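Local coordinates for 2-polyprenyl-6-methoxyphenol hydroxylase-like FAD-dependent oxidoreductase (Streptomyces sp. NRRL 11266, PDB 6UI5), which binds flavin-adenine dinucleotide and is probably a flavin-dependent oxidoreductase built around a Rossmann-type FAD-binding domain, at residues Ala41-Ile46 against Val95-Leu100; Thr67-Glu72 against Arg89-Met94; Val181-Ile186 against Ala210-Asp215. All blocks are in the same frame, centred on the assembly; numbering follows the deposited sequence.

In the fold
All three contacts belong to the FAD-binding domain. Contacts 1 and 2 have centres about 13 Å apart and touch, with Ile46 N probably hydrogen-bonded to His93 O; contact 2 is nested along the chain inside the loop that contact 1 closes, and strand 92-93 runs on into helix 97-110. Contact 3 follows both in sequence. Its centre lies about 14 Å from that of contact 1, and it touches contact 1 through Leu96 with Leu212, Met44 with Ala210 and Pro42 with Val181, whereas contact 2 stays about 8 Å from it at the nearest atoms. Contact 1 thus sits at the flavin, between a small antiparallel sheet (contact 2) and a larger antiparallel sheet (contact 3).

Contact 1: Ala41-Ile46 against Val95-Leu100; sequences APAMAI and VLQSRL. With FAD (flavin-adenine dinucleotide), chain C.
The loop Ala41-Ile46 meets the start of helix 97-110 beside the flavin of the FAD-binding domain, with Leu96 as the helix N-cap residue. Two hydrogen bonds pair Ala43 with Gln97 in both directions. Gln97 N donates to Ala43 O at 2.8 Å, almost straight at 170°, so a first-turn N-H of the helix is taken by the loop. In return Ala43 N donates to Gln97 OE1 at 2.9 Å, lying in the carbonyl plane of the amide. The Gln97 side chain gets there fully extended, CG anti to the backbone N (chi1 -169°), and its orientation is fixed from the other end by NE2 bonding to Glu101. A water 2.6 Å from Val95 O is also placed to donate to Ala45 O; having more acceptors than protons, it probably does not serve both fully.

Apolar contacts flank this pair. Ala41 CB rests against Gln97 CG at 3.6 Å, and Ile46 CG1 crosses Val95 CB obliquely at 3.7 Å, while Ile46 CD1 meets Leu100 CD2 at 4.1 Å.

Toward the cofactor, the loop lays two side chains over the same face of the isoalloxazine: Pro42 CG stands 3.6 Å from FAD C5X, and Ala43 CB 3.6 Å from FAD C2.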
loop_
_atom_site.group_PDB
_atom_site.type_symbol
_atom_site.label_atom_id
_atom_site.label_comp_id
_atom_site.label_asym_id
_atom_site.label_seq_id
_atom_site.Cartn_x
_atom_site.Cartn_y
_atom_site.Cartn_z
ATOM N N ALA A 41 13.503 -1.075 -30.886
ATOM C CA ALA A 41 13.478 -1.976 -29.737
ATOM C C ALA A 41 14.142 -1.240 -28.582
ATOM O O ALA A 41 15.357 -1.382 -28.352
ATOM C CB ALA A 41 14.184 -3.294 -30.057
ATOM N N PRO A 42 13.376 -0.468 -27.805
ATOM C CA PRO A 42 13.995 0.462 -26.841
ATOM C C PRO A 42 14.575 -0.183 -25.589
ATOM O O PRO A 42 15.485 0.410 -24.991
ATOM C CB PRO A 42 12.824 1.379 -26.464
ATOM C CG PRO A 42 11.639 0.468 -26.541
ATOM C CD PRO A 42 11.906 -0.389 -27.784
ATOM N N ALA A 43 14.052 -1.334 -25.145
ATOM C CA ALA A 43 14.388 -1.865 -23.824
ATOM C C ALA A 43 15.890 -2.060 -23.658
ATOM O O ALA A 43 16.565 -2.623 -24.528
ATOM C CB ALA A 43 13.681 -3.200 -23.576
ATOM N N MET A 44 16.407 -1.616 -22.513
ATOM C CA MET A 44 17.818 -1.760 -22.198
ATOM C C MET A 44 18.093 -2.777 -21.100
ATOM O O MET A 44 19.253 -2.957 -20.716
ATOM C CB MET A 44 18.404 -0.409 -21.791
ATOM C CG MET A 44 18.319 0.647 -22.877
ATOM S SD MET A 44 19.446 2.014 -22.524
ATOM C CE MET A 44 19.215 2.145 -20.738
ATOM N N ALA A 45 17.074 -3.463 -20.597
ATOM C CA ALA A 45 17.220 -4.225 -19.367
ATOM C C ALA A 45 16.432 -5.519 -19.460
ATOM O O ALA A 45 15.448 -5.640 -20.193
ATOM C CB ALA A 45 16.745 -3.431 -18.139
ATOM N N ILE A 46 16.884 -6.482 -18.675
ATOM C CA ILE A 46 16.281 -7.801 -18.562
ATOM C C ILE A 46 16.347 -8.138 -17.089
ATOM O O ILE A 46 17.434 -8.077 -16.496
ATOM C CB ILE A 46 17.047 -8.844 -19.388
ATOM C CG1 ILE A 46 16.932 -8.533 -20.875
ATOM C CG2 ILE A 46 16.583 -10.235 -19.062
ATOM C CD1 ILE A 46 15.786 -9.205 -21.545
ATOM N N VAL A 95 20.795 -5.744 -20.960
ATOM C CA VAL A 95 20.782 -6.378 -22.267
ATOM C C VAL A 95 19.865 -5.562 -23.156
ATOM O O VAL A 95 18.804 -5.107 -22.722
ATOM C CB VAL A 95 20.315 -7.843 -22.212
ATOM C CG1 VAL A 95 20.491 -8.476 -23.576
ATOM C CG2 VAL A 95 21.096 -8.626 -21.146
ATOM N N LEU A 96 20.279 -5.360 -24.391
ATOM C CA LEU A 96 19.542 -4.504 -25.290
ATOM C C LEU A 96 18.499 -5.338 -26.014
ATOM O O LEU A 96 18.810 -6.418 -26.530
ATOM C CB LEU A 96 20.492 -3.817 -26.267
ATOM C CG LEU A 96 21.635 -3.094 -25.526
ATOM C CD1 LEU A 96 22.849 -4.005 -25.158
ATOM C CD2 LEU A 96 22.096 -1.820 -26.242
ATOM N N GLN A 97 17.256 -4.858 -26.000
ATOM C CA GLN A 97 16.147 -5.547 -26.646
ATOM C C GLN A 97 16.504 -6.092 -28.026
ATOM O O GLN A 97 16.190 -7.245 -28.328
ATOM C CB GLN A 97 14.938 -4.620 -26.741
ATOM C CG GLN A 97 13.661 -5.336 -27.146
ATOM C CD GLN A 97 12.451 -4.435 -27.113
ATOM O OE1 GLN A 97 12.456 -3.392 -26.450
ATOM N NE2 GLN A 97 11.408 -4.816 -27.861
ATOM N N SER A 98 17.173 -5.305 -28.873
ATOM C CA SER A 98 17.449 -5.823 -30.202
ATOM C C SER A 98 18.421 -6.991 -30.144
ATOM O O SER A 98 18.359 -7.889 -30.999
ATOM C CB SER A 98 17.986 -4.718 -31.119
ATOM O OG SER A 98 19.269 -4.287 -30.705
ATOM N N ARG A 99 19.342 -6.989 -29.170
ATOM C CA ARG A 99 20.244 -8.133 -29.010
ATOM C C ARG A 99 19.474 -9.383 -28.596
ATOM O O ARG A 99 19.754 -10.488 -29.087
ATOM C CB ARG A 99 21.348 -7.819 -27.998
ATOM C CG ARG A 99 22.454 -6.904 -28.540
ATOM C CD ARG A 99 23.513 -6.547 -27.487
ATOM N NE ARG A 99 24.621 -7.504 -27.440
ATOM C CZ ARG A 99 24.915 -8.286 -26.399
ATOM N NH1 ARG A 99 24.189 -8.239 -25.284
ATOM N NH2 ARG A 99 25.949 -9.113 -26.468
ATOM N N LEU A 100 18.478 -9.221 -27.718
ATOM C CA LEU A 100 17.619 -10.340 -27.348
ATOM C C LEU A 100 16.820 -10.852 -28.536
ATOM O O LEU A 100 16.731 -12.069 -28.761
ATOM C CB LEU A 100 16.676 -9.922 -26.239
ATOM C CG LEU A 100 15.512 -10.885 -26.066
ATOM C CD1 LEU A 100 16.013 -12.133 -25.381
ATOM C CD2 LEU A 100 14.440 -10.212 -25.253
HETATM P PA FAD C . 5.497 -5.814 -29.675
HETATM O O1A FAD C . 6.894 -5.549 -29.159
HETATM O O2A FAD C . 4.762 -4.488 -29.776
HETATM O O5B FAD C . 5.536 -6.717 -31.065
HETATM C C5B FAD C . 4.345 -6.918 -31.811
HETATM C C4B FAD C . 4.742 -7.250 -33.286
HETATM O O4B FAD C . 3.720 -7.600 -34.029
HETATM C C3B FAD C . 5.321 -5.989 -33.971
HETATM O O3B FAD C . 6.382 -6.364 -34.737
HETATM C C2B FAD C . 4.165 -5.481 -34.854
HETATM O O2B FAD C . 4.743 -4.584 -35.888
HETATM C C1B FAD C . 3.715 -6.604 -35.344
HETATM N N9A FAD C . 2.339 -6.602 -35.802
HETATM C C8A FAD C . 1.307 -5.905 -35.275
HETATM N N7A FAD C . 0.189 -6.245 -35.952
HETATM C C5A FAD C . 0.532 -7.169 -36.882
HETATM C C6A FAD C . -0.203 -7.860 -37.838
HETATM N N6A FAD C . -1.577 -7.948 -38.310
HETATM N N1A FAD C . 0.396 -8.730 -38.656
HETATM C C2A FAD C . 1.723 -8.957 -38.551
HETATM N N3A FAD C . 2.442 -8.291 -37.602
HETATM C C4A FAD C . 1.853 -7.400 -36.775
HETATM N N1 FAD C . 10.278 -3.196 -22.094
HETATM C C2 FAD C . 11.236 -3.477 -20.986
HETATM O O2 FAD C . 11.418 -4.580 -20.586
HETATM N N3 FAD C . 11.980 -2.337 -20.376
HETATM C C4 FAD C . 11.756 -0.981 -20.879
HETATM O O4 FAD C . 12.333 -0.055 -20.417
HETATM C C4X FAD C . 10.778 -0.734 -22.001
HETATM N N5 FAD C . 10.597 0.628 -22.446
HETATM C C5X FAD C . 9.631 0.904 -23.538
HETATM C C6 FAD C . 9.460 2.225 -23.957
HETATM C C7 FAD C . 8.568 2.514 -24.983
HETATM C C7M FAD C . 8.593 4.018 -25.219
HETATM C C8 FAD C . 7.832 1.498 -25.614
HETATM C C8M FAD C . 6.875 1.912 -26.739
HETATM C C9 FAD C . 8.000 0.167 -25.193
HETATM C C9A FAD C . 8.899 -0.147 -24.146
HETATM N N10 FAD C . 9.084 -1.572 -23.673
HETATM C C10 FAD C . 10.042 -1.834 -22.603
HETATM C "C1'" FAD C . 8.336 -2.649 -24.352
HETATM C "C2'" FAD C . 7.423 -3.576 -23.529
HETATM O "O2'" FAD C . 8.135 -4.573 -22.895
HETATM C "C3'" FAD C . 6.481 -4.341 -24.457
HETATM O "O3'" FAD C . 5.517 -4.936 -23.648
HETATM C "C4'" FAD C . 7.124 -5.483 -25.271
HETATM O "O4'" FAD C . 8.158 -5.074 -26.121
HETATM C "C5'" FAD C . 5.972 -5.990 -26.148
HETATM O "O5'" FAD C . 6.246 -7.268 -26.651
HETATM P P FAD C . 5.207 -7.984 -27.718
HETATM O O1P FAD C . 5.979 -8.973 -28.559
HETATM O O2P FAD C . 3.980 -8.600 -27.074
HETATM O O3P FAD C . 4.613 -6.736 -28.625
HETATM O O HOH W 1 16.255 -5.197 -23.239
#

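Contact 2: Thr67-Glu72 against Arg89-Met94; sequences TVTFPE and REPTHM
Met94 N donates to Val68 O at 3.0 Å, nearly along the C=O axis (169° at the oxygen), and this is the firmer of the two backbone bonds between Thr67-Glu72 and Arg89-Met94. The other, Phe70 N to Thr92 O at 3.5 Å, is weak; Thr92 O also receives a CA-H...O contact from Thr69 CA. Thr69 and His93 between them form an antiparallel non-hydrogen-bonded pair, CA atoms 4.7 Å apart. This short pairing sets strand 92-93 at the edge of a three-stranded antiparallel sheet whose central strand is 69-75.

Among the side chains, the methyl of Thr69 makes a CH-pi contact: CG2 sits over one face of the His93 imidazole, 3.5 Å from its centroid and 15° off the normal. That ring is held in place by His93 ND1 donating to Pro91 O at 2.9 Å, while Thr67 OG1, itself bonded to Arg64 O, lies at the ring edge. Around Phe70 a Met-aromatic contact forms. The Met94 chain bends at chi2 and chi3, bringing CE to the ring edge, 3.3 Å from Phe70 CE1, with the sulfur oblique to the ring. Next to it, Val68 CG2 packs on Met94 CG at 3.4 Å.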
loop_
_atom_site.group_PDB
_atom_site.type_symbol
_atom_site.label_atom_id
_atom_site.label_comp_id
_atom_site.label_asym_id
_atom_site.label_seq_id
_atom_site.Cartn_x
_atom_site.Cartn_y
_atom_site.Cartn_z
ATOM N N THR A 67 27.932 -7.332 -20.229
ATOM C CA THR A 67 26.892 -6.363 -19.917
ATOM C C THR A 67 26.888 -6.058 -18.428
ATOM O O THR A 67 27.210 -6.912 -17.599
ATOM C CB THR A 67 25.517 -6.874 -20.341
ATOM O OG1 THR A 67 25.191 -8.042 -19.577
ATOM C CG2 THR A 67 25.490 -7.199 -21.842
ATOM N N VAL A 68 26.518 -4.825 -18.096
ATOM C CA VAL A 68 26.593 -4.359 -16.714
ATOM C C VAL A 68 25.414 -4.899 -15.908
ATOM O O VAL A 68 24.343 -5.202 -16.445
ATOM C CB VAL A 68 26.656 -2.814 -16.667
ATOM C CG1 VAL A 68 28.055 -2.332 -17.011
ATOM C CG2 VAL A 68 25.666 -2.205 -17.633
ATOM N N THR A 69 25.608 -5.030 -14.602
ATOM C CA THR A 69 24.505 -5.311 -13.693
ATOM C C THR A 69 24.355 -4.144 -12.735
ATOM O O THR A 69 25.329 -3.478 -12.386
ATOM C CB THR A 69 24.714 -6.596 -12.865
ATOM O OG1 THR A 69 25.693 -6.352 -11.841
ATOM C CG2 THR A 69 25.178 -7.742 -13.744
ATOM N N PHE A 70 23.125 -3.890 -12.319
ATOM C CA PHE A 70 23.017 -3.063 -11.134
ATOM C C PHE A 70 22.050 -3.744 -10.184
ATOM O O PHE A 70 21.039 -4.305 -10.626
ATOM C CB PHE A 70 22.568 -1.637 -11.437
ATOM C CG PHE A 70 21.125 -1.504 -11.755
ATOM C CD1 PHE A 70 20.620 -1.978 -12.949
ATOM C CD2 PHE A 70 20.275 -0.857 -10.868
ATOM C CE1 PHE A 70 19.289 -1.821 -13.252
ATOM C CE2 PHE A 70 18.936 -0.700 -11.158
ATOM C CZ PHE A 70 18.439 -1.183 -12.352
ATOM N N PRO A 71 22.366 -3.756 -8.890
ATOM C CA PRO A 71 21.774 -4.752 -7.995
ATOM C C PRO A 71 20.731 -4.161 -7.075
ATOM O O PRO A 71 20.497 -4.658 -5.964
ATOM C CB PRO A 71 22.989 -5.259 -7.215
ATOM C CG PRO A 71 23.971 -4.056 -7.223
ATOM C CD PRO A 71 23.433 -3.014 -8.205
ATOM N N GLU A 72 20.084 -3.103 -7.538
ATOM C CA GLU A 72 19.001 -2.493 -6.802
ATOM C C GLU A 72 17.704 -2.638 -7.580
ATOM O O GLU A 72 17.644 -2.338 -8.776
ATOM C CB GLU A 72 19.340 -1.042 -6.490
ATOM C CG GLU A 72 20.155 -0.967 -5.209
ATOM C CD GLU A 72 19.306 -1.180 -3.948
ATOM O OE1 GLU A 72 18.874 -2.314 -3.630
ATOM O OE2 GLU A 72 19.038 -0.189 -3.265
ATOM N N ARG A 89 19.445 -15.588 -6.582
ATOM C CA ARG A 89 19.011 -15.127 -7.899
ATOM C C ARG A 89 19.961 -14.097 -8.497
ATOM O O ARG A 89 21.084 -13.924 -8.025
ATOM C CB ARG A 89 17.594 -14.546 -7.850
ATOM C CG ARG A 89 16.669 -15.198 -6.806
ATOM C CD ARG A 89 15.453 -15.792 -7.461
ATOM N NE ARG A 89 14.649 -16.564 -6.515
ATOM C CZ ARG A 89 14.009 -17.696 -6.801
ATOM N NH1 ARG A 89 14.046 -18.225 -8.041
ATOM N NH2 ARG A 89 13.324 -18.324 -5.834
ATOM N N GLU A 90 19.488 -13.399 -9.520
ATOM C CA GLU A 90 20.363 -12.604 -10.364
ATOM C C GLU A 90 20.057 -11.120 -10.240
ATOM O O GLU A 90 18.903 -10.727 -10.049
ATOM C CB GLU A 90 20.209 -12.995 -11.837
ATOM C CG GLU A 90 20.840 -14.278 -12.230
ATOM C CD GLU A 90 20.520 -14.628 -13.667
ATOM O OE1 GLU A 90 19.393 -15.115 -13.912
ATOM O OE2 GLU A 90 21.386 -14.403 -14.544
ATOM N N PRO A 91 21.069 -10.273 -10.376
ATOM C CA PRO A 91 20.811 -8.858 -10.668
ATOM C C PRO A 91 20.190 -8.705 -12.045
ATOM O O PRO A 91 20.391 -9.537 -12.933
ATOM C CB PRO A 91 22.206 -8.233 -10.626
ATOM C CG PRO A 91 23.132 -9.387 -11.042
ATOM C CD PRO A 91 22.508 -10.602 -10.399
ATOM N N THR A 92 19.436 -7.619 -12.225
ATOM C CA THR A 92 19.052 -7.207 -13.575
ATOM C C THR A 92 20.295 -6.963 -14.415
ATOM O O THR A 92 21.229 -6.284 -13.976
ATOM C CB THR A 92 18.199 -5.944 -13.534
ATOM O OG1 THR A 92 16.874 -6.274 -13.128
ATOM C CG2 THR A 92 18.109 -5.320 -14.895
ATOM N N HIS A 93 20.314 -7.539 -15.616
ATOM C CA HIS A 93 21.404 -7.322 -16.556
ATOM C C HIS A 93 20.985 -6.353 -17.666
ATOM O O HIS A 93 19.832 -6.346 -18.110
ATOM C CB HIS A 93 21.870 -8.644 -17.163
ATOM C CG HIS A 93 22.722 -9.472 -16.251
ATOM N ND1 HIS A 93 22.254 -9.996 -15.065
ATOM C CD2 HIS A 93 24.002 -9.901 -16.374
ATOM C CE1 HIS A 93 23.215 -10.697 -14.488
ATOM N NE2 HIS A 93 24.286 -10.652 -15.261
ATOM N N MET A 94 21.934 -5.538 -18.127
ATOM C CA MET A 94 21.635 -4.479 -19.096
ATOM C C MET A 94 21.826 -5.048 -20.496
ATOM O O MET A 94 22.868 -4.902 -21.133
ATOM C CB MET A 94 22.511 -3.265 -18.834
ATOM C CG MET A 94 22.333 -2.693 -17.423
ATOM S SD MET A 94 20.944 -1.573 -17.149
ATOM C CE MET A 94 19.718 -2.658 -16.455
#

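Contact 3: Val181-Ile186 against Ala210-Asp215; sequences VGDVAI and APLSPD
Leu212 lays its CD1 methyl against the carboxylate of Asp183, CD1 to OD1 at 3.7 Å, the two side chains crossing at about a right angle. Both have CG anti to the carbonyl carbon and beside the backbone N, and both leave the backbone toward the opposite segment. The touch is an apolar branch resting on a charged oxygen rather than a polar bond. The charge is answered by Arg218, whose NE forms a salt bridge with Asp183 OD1. Leu212 also touches Arg218, so it lies beside both members of the ion pair.

The layout of the antiparallel sheet of the FAD-binding domain, whose strand 176-185 touches the FAD through Val181, explains why so little else meets here. Strands 176-185 and 206-211 both pair with strand 216-225, which lies between them, and the CA atoms of Asp183 and Pro211 are 8.7 Å apart. The segments converge only where the chain turns from strand 206-211 into strand 216-225, and there the CA atoms of Ile186 and Asp215 come to 5.4 Å.

At that end the backbone carries the contact. Ile186 N donates to Asp215 O at 2.7 Å, with 160° at the hydrogen and the donor nearly along the C=O axis. The same oxygen takes a CA-H...O contact from Ala185 CA at 3.3 Å, and Asp215 CA returns one to Ile186 O at 3.4 Å. The close fit has a cost: Ile186 O and Asp215 O, both acceptors, stand 2.6 Å apart. Ile186 packs its side chain on Met217 of strand 216-225.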
loop_
_atom_site.group_PDB
_atom_site.type_symbol
_atom_site.label_atom_id
_atom_site.label_comp_id
_atom_site.label_asym_id
_atom_site.label_seq_id
_atom_site.Cartn_x
_atom_site.Cartn_y
_atom_site.Cartn_z
ATOM N N VAL A 181 11.257 8.294 -27.520
ATOM C CA VAL A 181 12.297 7.318 -27.235
ATOM C C VAL A 181 12.976 7.012 -28.561
ATOM O O VAL A 181 12.429 7.283 -29.626
ATOM C CB VAL A 181 11.704 6.042 -26.583
ATOM C CG1 VAL A 181 10.767 5.348 -27.558
ATOM C CG2 VAL A 181 12.795 5.079 -26.111
ATOM N N GLY A 182 14.184 6.469 -28.487
ATOM C CA GLY A 182 14.933 6.059 -29.653
ATOM C C GLY A 182 16.401 6.363 -29.441
ATOM O O GLY A 182 16.830 6.661 -28.330
ATOM N N ASP A 183 17.165 6.289 -30.540
ATOM C CA ASP A 183 18.610 6.509 -30.525
ATOM C C ASP A 183 18.994 7.684 -31.423
ATOM O O ASP A 183 18.805 7.639 -32.646
ATOM C CB ASP A 183 19.369 5.256 -30.946
ATOM C CG ASP A 183 18.826 3.987 -30.264
ATOM O OD1 ASP A 183 19.230 3.738 -29.108
ATOM O OD2 ASP A 183 18.055 3.222 -30.888
ATOM N N VAL A 184 19.532 8.721 -30.823
ATOM C CA VAL A 184 20.176 9.803 -31.553
ATOM C C VAL A 184 21.637 9.442 -31.775
ATOM O O VAL A 184 22.257 8.755 -30.965
ATOM C CB VAL A 184 20.044 11.146 -30.797
ATOM C CG1 VAL A 184 18.593 11.443 -30.488
ATOM C CG2 VAL A 184 20.898 11.122 -29.524
ATOM N N ALA A 185 22.197 9.892 -32.891
ATOM C CA ALA A 185 23.640 10.010 -32.961
ATOM C C ALA A 185 24.041 11.381 -32.454
ATOM O O ALA A 185 23.360 12.379 -32.686
ATOM C CB ALA A 185 24.185 9.795 -34.365
ATOM N N ILE A 186 25.146 11.407 -31.728
ATOM C CA ILE A 186 25.505 12.552 -30.917
ATOM C C ILE A 186 26.840 12.194 -30.294
ATOM O O ILE A 186 27.062 11.041 -29.905
ATOM C CB ILE A 186 24.405 12.866 -29.873
ATOM C CG1 ILE A 186 24.543 14.285 -29.352
ATOM C CG2 ILE A 186 24.428 11.889 -28.721
ATOM C CD1 ILE A 186 24.705 15.222 -30.455
ATOM N N ALA A 210 21.105 7.482 -22.021
ATOM C CA ALA A 210 22.020 6.355 -21.857
ATOM C C ALA A 210 22.764 6.124 -23.164
ATOM O O ALA A 210 22.123 5.892 -24.209
ATOM C CB ALA A 210 21.272 5.088 -21.441
ATOM N N PRO A 211 24.086 6.166 -23.167
ATOM C CA PRO A 211 24.824 5.969 -24.412
ATOM C C PRO A 211 25.119 4.501 -24.657
ATOM O O PRO A 211 25.254 3.700 -23.733
ATOM C CB PRO A 211 26.116 6.767 -24.175
ATOM C CG PRO A 211 25.874 7.558 -22.886
ATOM C CD PRO A 211 24.945 6.697 -22.107
ATOM N N LEU A 212 25.204 4.153 -25.940
ATOM C CA LEU A 212 25.458 2.777 -26.348
ATOM C C LEU A 212 26.909 2.622 -26.788
ATOM O O LEU A 212 27.691 1.913 -26.147
ATOM C CB LEU A 212 24.505 2.362 -27.471
ATOM C CG LEU A 212 23.023 2.156 -27.129
ATOM C CD1 LEU A 212 22.313 3.477 -27.028
ATOM C CD2 LEU A 212 22.347 1.277 -28.169
ATOM N N SER A 213 27.260 3.263 -27.890
ATOM C CA SER A 213 28.623 3.469 -28.339
ATOM C C SER A 213 28.977 4.937 -28.130
ATOM O O SER A 213 28.109 5.749 -27.794
ATOM C CB SER A 213 28.759 3.070 -29.816
ATOM O OG SER A 213 27.992 3.913 -30.657
ATOM N N PRO A 214 30.250 5.321 -28.289
ATOM C CA PRO A 214 30.613 6.727 -28.045
ATOM C C PRO A 214 29.988 7.715 -29.019
ATOM O O PRO A 214 30.241 8.920 -28.896
ATOM C CB PRO A 214 32.144 6.718 -28.171
ATOM C CG PRO A 214 32.533 5.312 -27.885
ATOM C CD PRO A 214 31.448 4.488 -28.497
ATOM N N ASP A 215 29.175 7.254 -29.972
ATOM C CA ASP A 215 28.536 8.136 -30.937
ATOM C C ASP A 215 27.017 8.060 -30.939
ATOM O O ASP A 215 26.374 8.992 -31.433
ATOM C CB ASP A 215 29.045 7.835 -32.358
ATOM C CG ASP A 215 30.555 7.917 -32.465
ATOM O OD1 ASP A 215 31.169 8.696 -31.706
ATOM O OD2 ASP A 215 31.131 7.200 -33.308
#